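Local coordinates for protein FMN reductase (NADPH) (Bacillus subtilis, PDB 3N2S) that uses NADPH to reduce flavin mononucleotide, and also reduces nitroaromatic compounds, quinones and azo dyes, at residues Gly74-Phe79 / Cys133-Ile138; Asn140-Val145 / Val155-Gly160. One frame throughout, in Å; residues are numbered along the deposited sequence.

Contact 1. Residues Gly74-Phe79 / Cys133-Ile138; sequences GHFFVF and CYIGGI. With FMN (flavin mononucleotide), chain E.
F76 turns the edge of its ring to I135, with CE1 lying 3.7 Å from I135 CG1 and that carbon near the ring plane. The two side chains cross at about a right angle. Two residues on, V78 has CG1 anti to the backbone N (chi1 178°), which sends this methyl to I138; V78 CG1 and I138 CD1 meet tip to tip at 3.8 Å. No hydrogen bond joins the segments, and the backbone amides of G136 and G137 are turned to the flavin instead. G136 N donates to FMN N5 over 2.8 Å in a nearly straight bond (172°), while G137 N reaches FMN O4 at 3.1 Å through a more bent one (148°). I135 also borders the pyrimidine end of the cofactor, its CD1 4.0 Å from FMN N3, and C8M of FMN sits over one face of the Y134 ring. In the sheet, strand 155-164 runs between strands 75-82 and 131-135, so F76 and V78 make their contacts across it and touch its A162 and P157, respectively. H75 NE2 is hydrogen-bonded to Y182 OH of the second subunit, while F77 and F79 pack on M121 of helix 104-127.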
# COMPACT_ATOMS: atom_id res chain seq x y z
N GLY A 74 10.57 15.58 12.45
CA GLY A 74 10.77 16.68 11.50
C GLY A 74 9.47 17.16 10.87
O GLY A 74 9.38 18.32 10.44
N HIS A 75 8.47 16.24 10.77
CA HIS A 75 7.11 16.48 10.26
C HIS A 75 6.29 15.22 10.47
O HIS A 75 6.86 14.12 10.41
CB HIS A 75 7.13 16.84 8.75
CG HIS A 75 5.93 17.63 8.30
ND1 HIS A 75 5.57 18.81 8.91
CD2 HIS A 75 5.07 17.40 7.28
CE1 HIS A 75 4.50 19.25 8.26
NE2 HIS A 75 4.18 18.45 7.27
N PHE A 76 4.98 15.37 10.69
CA PHE A 76 4.09 14.21 10.83
C PHE A 76 3.06 14.23 9.71
O PHE A 76 2.26 15.17 9.62
CB PHE A 76 3.44 14.14 12.22
CG PHE A 76 2.68 12.86 12.48
CD1 PHE A 76 3.34 11.63 12.52
CD2 PHE A 76 1.30 12.87 12.70
CE1 PHE A 76 2.63 10.45 12.75
CE2 PHE A 76 0.60 11.70 12.93
CZ PHE A 76 1.27 10.50 12.97
N PHE A 77 3.10 13.22 8.84
CA PHE A 77 2.17 13.09 7.72
C PHE A 77 1.06 12.10 8.06
O PHE A 77 1.34 11.05 8.63
CB PHE A 77 2.90 12.61 6.45
CG PHE A 77 4.00 13.51 5.93
CD1 PHE A 77 3.73 14.46 4.94
CD2 PHE A 77 5.31 13.36 6.36
CE1 PHE A 77 4.76 15.25 4.41
CE2 PHE A 77 6.34 14.18 5.86
CZ PHE A 77 6.05 15.11 4.87
N VAL A 78 -0.19 12.41 7.69
CA VAL A 78 -1.29 11.46 7.88
C VAL A 78 -1.80 11.07 6.50
O VAL A 78 -2.27 11.94 5.75
CB VAL A 78 -2.42 11.91 8.85
CG1 VAL A 78 -3.53 10.85 8.94
CG2 VAL A 78 -1.86 12.21 10.25
N PHE A 79 -1.72 9.76 6.17
CA PHE A 79 -2.19 9.26 4.89
C PHE A 79 -3.63 8.86 5.02
O PHE A 79 -3.98 8.09 5.92
CB PHE A 79 -1.32 8.08 4.37
CG PHE A 79 -0.04 8.58 3.76
CD1 PHE A 79 0.10 8.71 2.38
CD2 PHE A 79 1.02 8.98 4.57
CE1 PHE A 79 1.27 9.22 1.82
CE2 PHE A 79 2.21 9.47 4.01
CZ PHE A 79 2.32 9.59 2.64
N CYS A 133 8.87 6.27 10.47
CA CYS A 133 8.11 5.29 11.23
C CYS A 133 6.65 5.45 10.91
O CYS A 133 6.09 6.55 11.07
CB CYS A 133 8.37 5.34 12.74
SG CYS A 133 7.74 3.88 13.63
N TYR A 134 6.03 4.38 10.39
CA TYR A 134 4.58 4.36 10.11
C TYR A 134 3.87 4.31 11.45
O TYR A 134 4.40 3.72 12.39
CB TYR A 134 4.20 3.12 9.32
CG TYR A 134 4.47 3.21 7.84
CD1 TYR A 134 3.44 3.49 6.95
CD2 TYR A 134 5.74 2.99 7.33
CE1 TYR A 134 3.67 3.57 5.58
CE2 TYR A 134 5.99 3.04 5.96
CZ TYR A 134 4.95 3.34 5.09
OH TYR A 134 5.17 3.37 3.75
N ILE A 135 2.69 4.96 11.56
CA ILE A 135 1.91 5.02 12.80
C ILE A 135 0.46 4.60 12.55
O ILE A 135 -0.40 5.43 12.26
CB ILE A 135 1.99 6.43 13.49
CG1 ILE A 135 3.48 6.96 13.64
CG2 ILE A 135 1.19 6.43 14.85
CD1 ILE A 135 4.41 6.16 14.65
N GLY A 136 0.23 3.31 12.66
CA GLY A 136 -1.10 2.72 12.52
C GLY A 136 -1.92 2.90 13.79
O GLY A 136 -3.13 2.71 13.77
N GLY A 137 -1.24 3.27 14.88
CA GLY A 137 -1.82 3.52 16.19
C GLY A 137 -2.96 4.53 16.17
O GLY A 137 -3.86 4.45 17.01
N ILE A 138 -2.97 5.46 15.19
CA ILE A 138 -4.07 6.43 15.03
C ILE A 138 -5.43 5.71 14.80
O ILE A 138 -6.48 6.27 15.11
CB ILE A 138 -3.80 7.51 13.93
CG1 ILE A 138 -3.72 6.90 12.52
CG2 ILE A 138 -2.58 8.38 14.28
CD1 ILE A 138 -3.89 7.91 11.38
N1 FMN E . 5.53 1.28 14.73
C2 FMN E . 5.23 1.97 15.86
O2 FMN E . 6.10 2.21 16.71
N3 FMN E . 3.97 2.43 16.07
C4 FMN E . 2.89 2.30 15.23
O4 FMN E . 1.77 2.75 15.48
C4A FMN E . 3.17 1.57 13.97
N5 FMN E . 2.23 1.44 13.07
C5A FMN E . 2.60 0.87 11.83
C6 FMN E . 1.62 0.84 10.81
C7 FMN E . 1.94 0.40 9.53
C7M FMN E . 0.89 0.48 8.43
C8 FMN E . 3.26 -0.15 9.27
C8M FMN E . 3.62 -0.70 7.93
C9 FMN E . 4.25 -0.15 10.29
C9A FMN E . 3.95 0.33 11.58
N10 FMN E . 4.91 0.46 12.62
C10 FMN E . 4.62 1.08 13.79
C1' FMN E . 6.29 -0.04 12.39
C2' FMN E . 6.30 -1.57 12.49
O2' FMN E . 6.23 -1.88 13.82
C3' FMN E . 7.64 -2.04 11.93
O3' FMN E . 7.67 -1.67 10.52
C4' FMN E . 7.88 -3.60 12.15
O4' FMN E . 8.19 -3.79 13.55
C5' FMN E . 9.15 -4.04 11.37
O5' FMN E . 10.26 -3.25 11.88
P FMN E . 11.23 -2.40 10.90
O1P FMN E . 11.91 -3.34 9.93
O2P FMN E . 12.08 -1.72 11.94
O3P FMN E . 10.29 -1.36 10.27

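Contact 2. Residues Asn140-Val145 / Val155-Gly160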
# COMPACT_ATOMS: atom_id res chain seq x y z
N ASN A 140 -6.68 3.47 16.58
CA ASN A 140 -7.27 3.14 17.89
C ASN A 140 -8.52 3.99 18.10
O ASN A 140 -9.48 3.52 18.71
CB ASN A 140 -6.28 3.42 19.04
CG ASN A 140 -5.11 2.48 19.14
OD1 ASN A 140 -5.19 1.31 18.78
ND2 ASN A 140 -4.00 2.96 19.70
N GLU A 141 -8.51 5.25 17.62
CA GLU A 141 -9.60 6.20 17.84
C GLU A 141 -9.85 7.06 16.60
O GLU A 141 -9.70 8.27 16.66
CB GLU A 141 -9.24 7.11 19.04
CG GLU A 141 -8.94 6.35 20.33
CD GLU A 141 -9.45 6.98 21.61
OE1 GLU A 141 -8.69 7.01 22.60
OE2 GLU A 141 -10.63 7.41 21.64
N LEU A 142 -10.19 6.43 15.47
CA LEU A 142 -10.40 7.18 14.23
C LEU A 142 -11.44 8.30 14.30
O LEU A 142 -11.25 9.31 13.64
CB LEU A 142 -10.66 6.28 13.03
CG LEU A 142 -9.47 5.64 12.32
CD1 LEU A 142 -9.94 4.97 11.04
CD2 LEU A 142 -8.33 6.69 12.00
N ASP A 143 -12.51 8.16 15.13
CA ASP A 143 -13.54 9.20 15.29
C ASP A 143 -12.90 10.46 15.84
O ASP A 143 -13.16 11.54 15.34
CB ASP A 143 -14.71 8.72 16.17
CG ASP A 143 -16.03 9.46 15.92
OD1 ASP A 143 -16.07 10.70 16.15
OD2 ASP A 143 -17.02 8.80 15.54
N LYS A 144 -11.99 10.32 16.82
CA LYS A 144 -11.29 11.47 17.38
C LYS A 144 -10.22 12.00 16.43
O LYS A 144 -10.04 13.21 16.36
CB LYS A 144 -10.72 11.15 18.78
CG LYS A 144 -11.84 10.91 19.79
CD LYS A 144 -11.33 10.71 21.21
CE LYS A 144 -12.42 10.26 22.17
NZ LYS A 144 -13.56 11.23 22.23
N VAL A 145 -9.55 11.12 15.67
CA VAL A 145 -8.54 11.52 14.66
C VAL A 145 -9.21 12.36 13.55
O VAL A 145 -8.69 13.43 13.21
CB VAL A 145 -7.77 10.28 14.11
CG1 VAL A 145 -6.91 10.66 12.91
CG2 VAL A 145 -6.90 9.65 15.21
N VAL A 155 -13.47 10.28 3.51
CA VAL A 155 -12.05 10.45 3.83
C VAL A 155 -11.77 9.59 5.06
O VAL A 155 -12.46 9.72 6.08
CB VAL A 155 -11.58 11.93 3.99
CG1 VAL A 155 -10.10 12.00 4.41
CG2 VAL A 155 -11.78 12.72 2.71
N LEU A 156 -10.82 8.64 4.95
CA LEU A 156 -10.49 7.76 6.05
C LEU A 156 -9.00 7.83 6.40
O LEU A 156 -8.19 7.30 5.63
CB LEU A 156 -10.90 6.30 5.72
CG LEU A 156 -10.83 5.28 6.89
CD1 LEU A 156 -11.96 5.53 7.93
CD2 LEU A 156 -10.95 3.86 6.37
N PRO A 157 -8.62 8.39 7.57
CA PRO A 157 -7.19 8.34 7.96
C PRO A 157 -6.79 6.87 8.16
O PRO A 157 -7.56 6.09 8.71
CB PRO A 157 -7.15 9.14 9.27
CG PRO A 157 -8.45 9.97 9.27
CD PRO A 157 -9.44 9.04 8.61
N LEU A 158 -5.65 6.46 7.61
CA LEU A 158 -5.20 5.07 7.64
C LEU A 158 -4.03 4.89 8.60
O LEU A 158 -4.00 3.92 9.36
CB LEU A 158 -4.77 4.60 6.22
CG LEU A 158 -5.78 4.85 5.08
CD1 LEU A 158 -5.20 4.39 3.76
CD2 LEU A 158 -7.10 4.11 5.36
N PHE A 159 -3.04 5.77 8.49
CA PHE A 159 -1.83 5.73 9.33
C PHE A 159 -1.10 7.05 9.19
O PHE A 159 -1.27 7.75 8.19
CB PHE A 159 -0.87 4.58 8.91
CG PHE A 159 -0.62 4.52 7.42
CD1 PHE A 159 0.36 5.32 6.83
CD2 PHE A 159 -1.36 3.68 6.59
CE1 PHE A 159 0.56 5.30 5.46
CE2 PHE A 159 -1.16 3.66 5.21
CZ PHE A 159 -0.20 4.47 4.65
N GLY A 160 -0.29 7.35 10.19
CA GLY A 160 0.62 8.48 10.13
C GLY A 160 1.97 7.99 9.64
O GLY A 160 2.23 6.77 9.55
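With chi1 at -82° and an extended second torsion (chi2 -171°), L142 projects from the first turn of helix 142-149 so that the fork of its two methyls closes on the backbone oxygen of P157. One turn further on, the chi1 of 170° turns CG1 of V145 away from its own amide nitrogen, which brings that methyl to the CB-CG edge of the proline ring. The L142 methyls approach P157 O at 3.4 Å from CD2 and 3.5 Å from CD1, and this buried oxygen has no hydrogen-bonding partner in the model. CD2 of L142 also touches CB of P157 at 3.9 Å, and CG1 of V145 comes within 4.0 Å of the same CB. L142 thus comes over one face of the pyrrolidine near CB and V145 at its edge, each side chain running antiparallel to that of the proline. L156 adds a lateral contact: its CD1 meets CD1 of L142 at 3.8 Å, the two leucines crossing at about a right angle. E141 occupies the N-cap position, and its O receives V145 N at 3.0 Å, while L142 N is taken up by Y236 OH. Further hydrophobic cover comes from L60 and L63 of helix 54-63 on V145, and from L237 and Y240 on L142. Beyond P157 the strand has a classic beta bulge, L158 and F159 both facing F79, and their side chains point away from helix 142-149 to pack on helix 104-127. Helices thus cover both faces of this strand, the layering of the alpha-beta-alpha sandwich of the nitroreductase family.

Contacts 1 and 2 have centres 11 Å apart and share the central sheet. Strand 155-164, which carries half of contact 2, lies between the two strands of contact 1 and is joined to each by a probable hydrogen bond: I135 N to G160 O at 2.7 Å, and L158 N to F79 O at 2.9 Å. The two contacts also pack directly, I138 O lying 3.4 Å from V145 CG2. Contact 1 holds FMN-pocket residues, two of whose amides bond the flavin, whereas the V145 side chain of contact 2 is about 11 Å from a bound FMN. Both reach the second subunit, whose L116 packs on Y134 and whose I112 packs on F159; both are FMN-pocket residues.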